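Local coordinates for diguanylate cyclase (Marinobacter aquaeolei VT8, PDB 3IGN), which probably catalyses, as the GGDEF domain of a magnesium-dependent diguanylate cyclase, the condensation of two GTP molecules into cyclic di-GMP, and binds that product, at residues A[16-22]-A[82-86]; A[30-34]-A[136-140]; A[77-82]-A[93-97]. One frame throughout, in Å; residues are numbered along the deposited sequence.

Contact 1. Residues A[16-22]-A[82-86]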
loop_
_atom_site.group_PDB
_atom_site.type_symbol
_atom_site.label_atom_id
_atom_site.label_comp_id
_atom_site.label_asym_id
_atom_site.label_seq_id
_atom_site.Cartn_x
_atom_site.Cartn_y
_atom_site.Cartn_z
ATOM N N LEU A 16 -4.435 -2.535 -10.491
ATOM C CA LEU A 16 -3.957 -1.275 -9.929
ATOM C C LEU A 16 -2.906 -0.690 -10.859
ATOM O O LEU A 16 -2.496 -1.337 -11.825
ATOM C CB LEU A 16 -3.321 -1.521 -8.558
ATOM C CG LEU A 16 -4.165 -2.224 -7.498
ATOM C CD1 LEU A 16 -3.317 -2.468 -6.259
ATOM C CD2 LEU A 16 -5.384 -1.377 -7.162
ATOM N N LEU A 17 -2.464 0.531 -10.571
ATOM C CA LEU A 17 -1.430 1.159 -11.379
ATOM C C LEU A 17 -0.162 0.334 -11.206
ATOM O O LEU A 17 0.028 -0.287 -10.164
ATOM C CB LEU A 17 -1.169 2.592 -10.896
ATOM C CG LEU A 17 -2.229 3.636 -11.248
ATOM C CD1 LEU A 17 -1.932 4.934 -10.521
ATOM C CD2 LEU A 17 -2.242 3.849 -12.752
ATOM N N ASN A 18 0.696 0.300 -12.222
ATOM C CA ASN A 18 1.938 -0.448 -12.088
ATOM C C ASN A 18 2.967 0.472 -11.439
ATOM O O ASN A 18 2.754 1.681 -11.345
ATOM C CB ASN A 18 2.449 -0.956 -13.446
ATOM C CG ASN A 18 2.556 0.138 -14.484
ATOM O OD1 ASN A 18 2.978 1.256 -14.187
ATOM N ND2 ASN A 18 2.196 -0.187 -15.725
ATOM N N ARG A 19 4.071 -0.102 -10.980
ATOM C CA ARG A 19 5.113 0.674 -10.312
ATOM C C ARG A 19 5.535 1.943 -11.048
ATOM O O ARG A 19 5.521 3.037 -10.478
ATOM C CB ARG A 19 6.342 -0.201 -10.072
ATOM C CG ARG A 19 7.473 0.516 -9.365
ATOM C CD ARG A 19 8.645 -0.415 -9.135
ATOM N NE ARG A 19 9.800 0.285 -8.580
ATOM C CZ ARG A 19 11.028 0.195 -9.079
ATOM N NH1 ARG A 19 11.254 -0.562 -10.143
ATOM N NH2 ARG A 19 12.029 0.858 -8.515
ATOM N N GLY A 20 5.920 1.796 -12.310
ATOM C CA GLY A 20 6.353 2.945 -13.086
ATOM C C GLY A 20 5.367 4.097 -13.112
ATOM O O GLY A 20 5.736 5.249 -12.880
ATOM N N THR A 21 4.109 3.792 -13.404
ATOM C CA THR A 21 3.082 4.823 -13.462
ATOM C C THR A 21 2.789 5.396 -12.082
ATOM O O THR A 21 2.654 6.609 -11.921
ATOM C CB THR A 21 1.768 4.275 -14.037
ATOM O OG1 THR A 21 2.025 3.646 -15.297
ATOM C CG2 THR A 21 0.772 5.407 -14.242
ATOM N N TRP A 22 2.684 4.524 -11.087
ATOM C CA TRP A 22 2.392 4.986 -9.739
ATOM C C TRP A 22 3.494 5.930 -9.272
ATOM O O TRP A 22 3.195 6.980 -8.713
ATOM C CB TRP A 22 2.264 3.810 -8.777
ATOM C CG TRP A 22 1.828 4.204 -7.397
ATOM C CD1 TRP A 22 0.579 4.606 -7.006
ATOM C CD2 TRP A 22 2.649 4.243 -6.225
ATOM N NE1 TRP A 22 0.575 4.891 -5.657
ATOM C CE2 TRP A 22 1.833 4.678 -5.154
ATOM C CE3 TRP A 22 3.997 3.952 -5.974
ATOM C CZ2 TRP A 22 2.323 4.831 -3.852
ATOM C CZ3 TRP A 22 4.486 4.104 -4.672
ATOM C CH2 TRP A 22 3.647 4.538 -3.629
ATOM N N SER A 82 -4.617 7.369 -4.907
ATOM C CA SER A 82 -4.047 6.572 -5.986
ATOM C C SER A 82 -3.276 5.366 -5.475
ATOM O O SER A 82 -2.236 5.511 -4.837
ATOM C CB SER A 82 -3.137 7.446 -6.852
ATOM O OG SER A 82 -3.881 8.506 -7.443
ATOM N N ALA A 83 -3.790 4.174 -5.764
ATOM C CA ALA A 83 -3.138 2.942 -5.325
ATOM C C ALA A 83 -2.338 2.290 -6.444
ATOM O O ALA A 83 -2.713 2.355 -7.618
ATOM C CB ALA A 83 -4.176 1.971 -4.798
ATOM N N GLY A 84 -1.231 1.655 -6.079
ATOM C CA GLY A 84 -0.419 0.998 -7.080
ATOM C C GLY A 84 0.216 -0.255 -6.524
ATOM O O GLY A 84 0.359 -0.403 -5.311
ATOM N N ARG A 85 0.564 -1.185 -7.405
ATOM C CA ARG A 85 1.227 -2.396 -6.949
ATOM C C ARG A 85 2.690 -2.086 -7.175
ATOM O O ARG A 85 3.171 -2.040 -8.309
ATOM C CB ARG A 85 0.828 -3.617 -7.768
ATOM C CG ARG A 85 1.389 -4.891 -7.175
ATOM C CD ARG A 85 1.387 -6.002 -8.194
ATOM N NE ARG A 85 1.812 -7.271 -7.615
ATOM C CZ ARG A 85 1.983 -8.383 -8.319
ATOM N NH1 ARG A 85 1.767 -8.375 -9.628
ATOM N NH2 ARG A 85 2.355 -9.505 -7.717
ATOM N N TYR A 86 3.399 -1.864 -6.083
ATOM C CA TYR A 86 4.794 -1.499 -6.153
ATOM C C TYR A 86 5.727 -2.669 -6.471
ATOM O O TYR A 86 6.648 -2.538 -7.262
ATOM C CB TYR A 86 5.169 -0.840 -4.834
ATOM C CG TYR A 86 6.564 -0.330 -4.820
ATOM C CD1 TYR A 86 6.924 0.812 -5.530
ATOM C CD2 TYR A 86 7.540 -1.000 -4.107
ATOM C CE1 TYR A 86 8.239 1.266 -5.521
ATOM C CE2 TYR A 86 8.848 -0.557 -4.094
ATOM C CZ TYR A 86 9.190 0.573 -4.799
ATOM O OH TYR A 86 10.493 1.001 -4.766
HETATM O O HOH W 1 -4.740 1.943 -9.237
HETATM O O HOH W 2 11.586 2.836 -6.182
HETATM O O HOH W 3 4.200 -2.913 -10.960
#
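One face of the Trp22 indole lies over Gly84, whose CA sits 4.1 Å from the centroid of the five-membered ring in a CH-pi contact. At the indole edge, NE1 donates to Ser82 O at 3.0 Å; the oxygen stays in the ring plane, although the N-H reaches it from above the Ser82 carbonyl plane. The Tyr86 ring meets Arg19 obliquely: Arg19 NE comes within 3.6 Å of Tyr86 CE1, the guanidinium and ring planes standing 90° apart. A water in the plane of both groups joins Arg19 NH2 to Tyr86 OH, while Arg19 NE forms a salt bridge with Glu23. Trp22 CZ3 touches CD1 of Tyr86 from across, the two side chains nearly perpendicular. With CG anti to the backbone N (chi1 -174°), the indole leaves the first turn of helix 19-36 and drops onto the strand. A leucine in place of Trp22 would probably deprive Ser82 O of its indole donor and open a gap above Gly84. These residues belong to the edge of the GGDEF-domain sheet, where the short strand 17-18 runs parallel to strand 82-85, which leads into the signature hairpin. Arg85 N donates to Leu17 O at 3.0 Å, whereas the bond from Leu17 N to Ala83 O is weak at 3.5 Å and is reinforced by a water bridging the same two atoms. Another water links Arg19 N with Arg85 O. Between strand and helix, Asn18 is the N-cap: its OD1 accepts from Thr21 N at 2.9 Å, nearly straight on, and also from Thr21 OG1. At the start of the segment, Leu16 CD2 packs 4.3 Å from Ala83 CB and its side chain also touches helix 59-74.

Contact 2. Residues A[30-34]-A[136-140]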
loop_
_atom_site.group_PDB
_atom_site.type_symbol
_atom_site.label_atom_id
_atom_site.label_comp_id
_atom_site.label_asym_id
_atom_site.label_seq_id
_atom_site.Cartn_x
_atom_site.Cartn_y
_atom_site.Cartn_z
ATOM N N TYR A 30 4.517 15.065 -5.207
ATOM C CA TYR A 30 5.648 15.654 -4.492
ATOM C C TYR A 30 5.905 17.080 -4.986
ATOM O O TYR A 30 6.077 18.001 -4.185
ATOM C CB TYR A 30 6.917 14.804 -4.702
ATOM C CG TYR A 30 8.170 15.422 -4.131
ATOM C CD1 TYR A 30 8.469 15.311 -2.770
ATOM C CD2 TYR A 30 9.033 16.159 -4.935
ATOM C CE1 TYR A 30 9.593 15.926 -2.224
ATOM C CE2 TYR A 30 10.162 16.784 -4.400
ATOM C CZ TYR A 30 10.429 16.664 -3.042
ATOM O OH TYR A 30 11.504 17.322 -2.493
ATOM N N GLU A 31 5.933 17.269 -6.303
ATOM C CA GLU A 31 6.167 18.606 -6.858
ATOM C C GLU A 31 5.005 19.552 -6.571
ATOM O O GLU A 31 5.209 20.761 -6.417
ATOM C CB GLU A 31 6.425 18.534 -8.369
ATOM C CG GLU A 31 7.790 17.977 -8.740
ATOM C CD GLU A 31 8.945 18.812 -8.191
ATOM O OE1 GLU A 31 8.757 20.027 -7.936
ATOM O OE2 GLU A 31 10.048 18.257 -8.026
ATOM N N ARG A 32 3.789 19.015 -6.491
ATOM C CA ARG A 32 2.620 19.830 -6.185
ATOM C C ARG A 32 2.787 20.345 -4.758
ATOM O O ARG A 32 2.524 21.513 -4.475
ATOM C CB ARG A 32 1.336 19.008 -6.300
ATOM C CG ARG A 32 0.045 19.820 -6.137
ATOM C CD ARG A 32 -1.181 18.971 -6.499
ATOM N NE ARG A 32 -2.443 19.655 -6.212
ATOM C CZ ARG A 32 -3.532 19.550 -6.964
ATOM N NH1 ARG A 32 -3.513 18.785 -8.051
ATOM N NH2 ARG A 32 -4.630 20.230 -6.657
ATOM N N PHE A 33 3.254 19.467 -3.873
ATOM C CA PHE A 33 3.503 19.840 -2.479
ATOM C C PHE A 33 4.612 20.898 -2.376
ATOM O O PHE A 33 4.481 21.874 -1.635
ATOM C CB PHE A 33 3.929 18.618 -1.654
ATOM C CG PHE A 33 4.489 18.978 -0.292
ATOM C CD1 PHE A 33 3.639 19.161 0.803
ATOM C CD2 PHE A 33 5.859 19.191 -0.124
ATOM C CE1 PHE A 33 4.145 19.552 2.046
ATOM C CE2 PHE A 33 6.378 19.586 1.114
ATOM C CZ PHE A 33 5.521 19.766 2.199
ATOM N N ARG A 34 5.714 20.692 -3.092
ATOM C CA ARG A 34 6.819 21.644 -3.039
ATOM C C ARG A 34 6.347 23.032 -3.443
ATOM O O ARG A 34 6.875 24.042 -2.988
ATOM C CB ARG A 34 7.963 21.207 -3.961
ATOM C CG ARG A 34 8.712 19.971 -3.493
ATOM C CD ARG A 34 9.284 20.136 -2.083
ATOM N NE ARG A 34 10.330 21.163 -2.007
ATOM C CZ ARG A 34 11.026 21.415 -0.905
ATOM N NH1 ARG A 34 10.785 20.717 0.197
ATOM N NH2 ARG A 34 11.955 22.363 -0.900
ATOM N N GLN A 136 3.701 11.271 6.041
ATOM C CA GLN A 136 3.139 12.512 5.529
ATOM C C GLN A 136 4.347 13.273 5.002
ATOM O O GLN A 136 5.423 13.240 5.599
ATOM C CB GLN A 136 2.441 13.321 6.630
ATOM C CG GLN A 136 2.062 14.738 6.155
ATOM C CD GLN A 136 1.131 15.462 7.112
ATOM O OE1 GLN A 136 0.766 14.930 8.155
ATOM N NE2 GLN A 136 0.743 16.693 6.754
ATOM N N LEU A 137 4.182 13.946 3.874
ATOM C CA LEU A 137 5.271 14.699 3.287
ATOM C C LEU A 137 5.560 16.001 4.024
ATOM O O LEU A 137 4.652 16.780 4.304
ATOM C CB LEU A 137 4.950 14.990 1.818
ATOM C CG LEU A 137 5.988 15.719 0.958
ATOM C CD1 LEU A 137 7.324 14.994 0.985
ATOM C CD2 LEU A 137 5.458 15.819 -0.475
ATOM N N THR A 138 6.831 16.213 4.352
ATOM C CA THR A 138 7.282 17.430 5.024
ATOM C C THR A 138 8.239 18.104 4.044
ATOM O O THR A 138 8.438 17.619 2.935
ATOM C CB THR A 138 8.061 17.117 6.317
ATOM O OG1 THR A 138 9.360 16.610 5.982
ATOM C CG2 THR A 138 7.323 16.088 7.146
ATOM N N GLU A 139 8.834 19.225 4.440
ATOM C CA GLU A 139 9.771 19.911 3.559
ATOM C C GLU A 139 11.133 19.221 3.500
ATOM O O GLU A 139 11.962 19.557 2.662
ATOM C CB GLU A 139 9.984 21.358 4.026
ATOM C CG GLU A 139 8.814 22.293 3.777
ATOM C CD GLU A 139 9.145 23.730 4.145
ATOM O OE1 GLU A 139 10.351 24.049 4.225
ATOM O OE2 GLU A 139 8.209 24.537 4.338
ATOM N N THR A 140 11.368 18.246 4.371
ATOM C CA THR A 140 12.676 17.599 4.390
ATOM C C THR A 140 13.076 16.768 3.166
ATOM O O THR A 140 14.124 17.021 2.578
ATOM C CB THR A 140 12.847 16.769 5.669
ATOM O OG1 THR A 140 12.554 17.603 6.799
ATOM C CG2 THR A 140 14.281 16.265 5.798
HETATM O O HOH W 4 9.800 18.031 0.513
HETATM O O HOH W 5 12.702 22.771 2.031
#
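Arg34 NH1 is gripped twice, by Glu139 O at 3.0 Å and by a water at 2.9 Å that in turn donates to Thr138 O. The direct bond is bent, with an N-H...O angle of 131°, and the nitrogen lies somewhat tilted from the Glu139 carbonyl plane. The first torsion (chi1 -70°) lays Arg34 CG 3.6 Å above the plane of the Tyr30 ring, toward its rim, and bends at chi2 and chi3 turn the guanidinium toward the loop. Beside these polar groups, Leu137 supplies the apolar part. Its CG sits over one face of the Phe33 ring, 3.8 Å from the centroid, and its CD2 is pressed tightly against Phe33 CG at 3.3 Å. The same methyl reaches Tyr30 CD1 at 3.8 Å, which wedges the leucine between two aromatic residues one helical turn apart. The far end of the Phe33 ring runs along the backbone of Thr138, with CE2 3.4 Å from Thr138 O. The contact thereby fastens the C-terminal part of helix 19-36 to the loop between strand 130-136 and helix 144-160, whose Trp147 also packs on Leu137. Tyr30 OH bonds to Pro141 O farther along that loop, and Thr138 OG1 accepts from Thr140 N in an ST turn. Since Arg34 uses a neutral carbonyl, and the Glu139 carboxylate is not in direct contact with it, the attraction between the two opposite charges is likely to be modest at this exposed site.

Contact 3. Residues A[77-82]-A[93-97]; sequences IRQSDS and IILPE. With C2E (9,9'-[(2R,3R,3aS,5S,7aR,9R,10R,10aS,12S,14aR)-3,5,10,12-tetrahydroxy-5,12-dioxidooctahydro-2H,7H-difuro[3,2-d:3',2'-j][1,3,7,9,2,8]tetraoxadiphosphacyclododecine-2,9-diyl]bis(2-amino-1,9-dihydro-6H-purin-6-one)), chain B.
Asp81 and Ser82 run against Leu95 and Ile94 where a type I turn, Arg78 to Asp81, passes into the sheet; the Arg-X-X-Asp sequence of this turn matches the inhibitory product site of GGDEF domains. The tight part is the antiparallel hydrogen-bonded pair of Ser82 and Ile94. Ser82 N donates to Ile94 O on a lone pair at 3.0 Å, and Ile94 N returns a 2.8 Å bond to Ser82 O. Beside this pair Ile77 CD1 meets Ile93 CG2, and Leu95 CD2 packs against the Asp81 carboxylate, 3.5 Å from OD1. Toward solvent the fit is slighter: Ser80 touches by its backbone, with O 3.3 Å from Pro96 CG, and the exposed Gln79 instead gives its backbone N to a phosphate oxygen of a second cyclic di-GMP. The extended Arg78 side chain lies along one guanine of the first ligand; one guanidinium face covers N3, and NH2 reaches phosphate oxygen O21 at 2.9 Å, in the guanidinium plane. NH2 also bonds O6 of the second ligand. Asp81 is steadied by Arg78 N, which meets OD2 from above the carboxylate plane. The carboxylate takes both donors at the Watson-Crick edge of that guanine: N2 to OD1 at 2.8 Å, and N1 to OD2 at 2.6 Å with an N-H...O angle of 168°.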
loop_
_atom_site.group_PDB
_atom_site.type_symbol
_atom_site.label_atom_id
_atom_site.label_comp_id
_atom_site.label_asym_id
_atom_site.label_seq_id
_atom_site.Cartn_x
_atom_site.Cartn_y
_atom_site.Cartn_z
ATOM N N ILE A 77 -10.698 2.865 -0.816
ATOM C CA ILE A 77 -10.084 4.185 -0.932
ATOM C C ILE A 77 -10.884 5.103 -1.856
ATOM O O ILE A 77 -11.686 4.644 -2.660
ATOM C CB ILE A 77 -8.634 4.095 -1.467
ATOM C CG1 ILE A 77 -8.635 3.623 -2.921
ATOM C CG2 ILE A 77 -7.816 3.149 -0.598
ATOM C CD1 ILE A 77 -7.250 3.556 -3.552
ATOM N N ARG A 78 -10.642 6.402 -1.733
ATOM C CA ARG A 78 -11.328 7.403 -2.547
ATOM C C ARG A 78 -10.790 7.380 -3.966
ATOM O O ARG A 78 -9.644 7.016 -4.194
ATOM C CB ARG A 78 -11.123 8.792 -1.941
ATOM C CG ARG A 78 -11.639 8.903 -0.520
ATOM C CD ARG A 78 -11.290 10.220 0.149
ATOM N NE ARG A 78 -11.985 10.304 1.435
ATOM C CZ ARG A 78 -11.918 11.336 2.268
ATOM N NH1 ARG A 78 -11.183 12.396 1.970
ATOM N NH2 ARG A 78 -12.597 11.305 3.406
ATOM N N GLN A 79 -11.621 7.769 -4.925
ATOM C CA GLN A 79 -11.181 7.785 -6.306
ATOM C C GLN A 79 -10.056 8.805 -6.461
ATOM O O GLN A 79 -9.249 8.720 -7.381
ATOM C CB GLN A 79 -12.352 8.108 -7.235
ATOM C CG GLN A 79 -13.105 9.384 -6.907
ATOM C CD GLN A 79 -14.357 9.528 -7.748
ATOM O OE1 GLN A 79 -14.332 9.295 -8.959
ATOM N NE2 GLN A 79 -15.458 9.914 -7.111
ATOM N N SER A 80 -9.988 9.756 -5.536
ATOM C CA SER A 80 -8.943 10.767 -5.574
ATOM C C SER A 80 -7.617 10.263 -4.977
ATOM O O SER A 80 -6.583 10.913 -5.119
ATOM C CB SER A 80 -9.415 12.037 -4.861
ATOM O OG SER A 80 -10.132 11.722 -3.679
ATOM N N ASP A 81 -7.662 9.118 -4.296
ATOM C CA ASP A 81 -6.455 8.498 -3.739
ATOM C C ASP A 81 -5.915 7.649 -4.889
ATOM O O ASP A 81 -6.683 7.238 -5.752
ATOM C CB ASP A 81 -6.787 7.567 -2.561
ATOM C CG ASP A 81 -7.316 8.306 -1.340
ATOM O OD1 ASP A 81 -6.863 9.443 -1.068
ATOM O OD2 ASP A 81 -8.171 7.731 -0.628
ATOM N N SER A 82 -4.617 7.369 -4.907
ATOM C CA SER A 82 -4.047 6.572 -5.986
ATOM C C SER A 82 -3.276 5.366 -5.475
ATOM O O SER A 82 -2.236 5.511 -4.837
ATOM C CB SER A 82 -3.137 7.446 -6.852
ATOM O OG SER A 82 -3.881 8.506 -7.443
ATOM N N ILE A 93 -0.043 3.705 -1.739
ATOM C CA ILE A 93 -1.218 4.544 -1.961
ATOM C C ILE A 93 -0.823 5.998 -1.740
ATOM O O ILE A 93 -0.120 6.310 -0.778
ATOM C CB ILE A 93 -2.370 4.253 -0.967
ATOM C CG1 ILE A 93 -2.548 2.753 -0.739
ATOM C CG2 ILE A 93 -3.669 4.819 -1.514
ATOM C CD1 ILE A 93 -3.541 2.445 0.373
ATOM N N ILE A 94 -1.269 6.874 -2.636
ATOM C CA ILE A 94 -1.003 8.300 -2.497
ATOM C C ILE A 94 -2.297 8.837 -1.917
ATOM O O ILE A 94 -3.376 8.559 -2.430
ATOM C CB ILE A 94 -0.755 8.989 -3.855
ATOM C CG1 ILE A 94 0.474 8.391 -4.531
ATOM C CG2 ILE A 94 -0.549 10.501 -3.654
ATOM C CD1 ILE A 94 0.697 8.878 -5.967
ATOM N N LEU A 95 -2.193 9.581 -0.826
ATOM C CA LEU A 95 -3.373 10.143 -0.194
ATOM C C LEU A 95 -3.271 11.668 -0.192
ATOM O O LEU A 95 -2.722 12.266 0.731
ATOM C CB LEU A 95 -3.496 9.623 1.238
ATOM C CG LEU A 95 -3.460 8.104 1.445
ATOM C CD1 LEU A 95 -3.466 7.806 2.942
ATOM C CD2 LEU A 95 -4.666 7.448 0.766
ATOM N N PRO A 96 -3.803 12.321 -1.234
ATOM C CA PRO A 96 -3.736 13.782 -1.290
ATOM C C PRO A 96 -4.679 14.442 -0.285
ATOM O O PRO A 96 -5.693 13.864 0.101
ATOM C CB PRO A 96 -4.123 14.081 -2.745
ATOM C CG PRO A 96 -5.127 13.012 -3.031
ATOM C CD PRO A 96 -4.475 11.774 -2.429
ATOM N N GLU A 97 -4.321 15.654 0.136
ATOM C CA GLU A 97 -5.121 16.438 1.071
ATOM C C GLU A 97 -5.414 15.660 2.335
ATOM O O GLU A 97 -6.453 15.851 2.960
ATOM C CB GLU A 97 -6.437 16.839 0.413
ATOM C CG GLU A 97 -6.300 17.783 -0.766
ATOM C CD GLU A 97 -5.793 19.143 -0.340
ATOM O OE1 GLU A 97 -6.146 19.586 0.775
ATOM O OE2 GLU A 97 -5.059 19.772 -1.120
HETATM P P1 C2E B . -14.156 8.811 9.461
HETATM O O2P C2E B . -14.057 7.593 8.414
HETATM O O1P C2E B . -13.930 8.299 10.835
HETATM O "O5'" C2E B . -13.081 9.933 9.148
HETATM C "C5'" C2E B . -11.841 9.626 8.638
HETATM C "C4'" C2E B . -10.994 10.865 8.356
HETATM O "O4'" C2E B . -9.774 10.321 7.835
HETATM C "C3'" C2E B . -11.629 11.764 7.264
HETATM O "O3'" C2E B . -11.940 13.124 7.607
HETATM C "C2'" C2E B . -10.698 11.644 6.072
HETATM O "O2'" C2E B . -10.238 12.929 5.656
HETATM C "C1'" C2E B . -9.593 10.665 6.445
HETATM N N9 C2E B . -9.912 9.521 5.559
HETATM C C8 C2E B . -10.717 8.438 5.852
HETATM N N7 C2E B . -10.811 7.636 4.857
HETATM C C5 C2E B . -10.079 8.128 3.842
HETATM C C6 C2E B . -9.814 7.696 2.519
HETATM O O6 C2E B . -10.302 6.660 2.090
HETATM N N1 C2E B . -8.998 8.472 1.734
HETATM C C2 C2E B . -8.446 9.639 2.217
HETATM N N2 C2E B . -7.633 10.389 1.411
HETATM N N3 C2E B . -8.693 10.055 3.450
HETATM C C4 C2E B . -9.487 9.342 4.280
HETATM P P11 C2E B . -13.328 13.544 6.891
HETATM O O21 C2E B . -13.259 13.386 5.285
HETATM O O11 C2E B . -13.669 14.944 7.225
HETATM O O5A C2E B . -14.395 12.538 7.520
HETATM C C5A C2E B . -15.697 12.439 7.089
HETATM C C4A C2E B . -16.489 11.418 7.904
HETATM O O4A C2E B . -17.744 11.292 7.227
HETATM C C3A C2E B . -15.826 10.028 7.988
HETATM O O3A C2E B . -15.571 9.546 9.288
HETATM C C2A C2E B . -16.716 9.105 7.205
HETATM O O2A C2E B . -17.161 7.985 7.983
HETATM C C1A C2E B . -17.860 9.941 6.661
HETATM N N91 C2E B . -17.522 9.875 5.216
HETATM C C81 C2E B . -16.843 10.815 4.464
HETATM N N71 C2E B . -16.704 10.411 3.245
HETATM C C51 C2E B . -17.273 9.199 3.113
HETATM C C61 C2E B . -17.419 8.284 2.030
HETATM O O61 C2E B . -16.974 8.550 0.927
HETATM N N11 C2E B . -18.072 7.101 2.256
HETATM C C21 C2E B . -18.571 6.796 3.504
HETATM N N21 C2E B . -19.220 5.601 3.697
HETATM N N31 C2E B . -18.438 7.639 4.522
HETATM C C41 C2E B . -17.804 8.835 4.373
#

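In the fold
From the N terminus, residues 16-22 open contact 1, and helix 19-36 carries the chain on to residues 30-34, the start of contact 2. After helices 50-57 and 59-74, residues 77-82 begin contact 3, and the same passage runs through Ser82 into residues 82-86, closing contact 1. Contact 3 closes after the hairpin, at 93-97, so it crosses contact 1 and shares Ser82 with it; Trp22 packs on Ile93 and Ile94. Contact 2 closes last, at 136-140, crossing contact 1 and enclosing all of contact 3. Helix 19-36 is thus tied near one end to the sheet edge and near the other to the loop after strand 130-136, about 19 Å apart between contact centres.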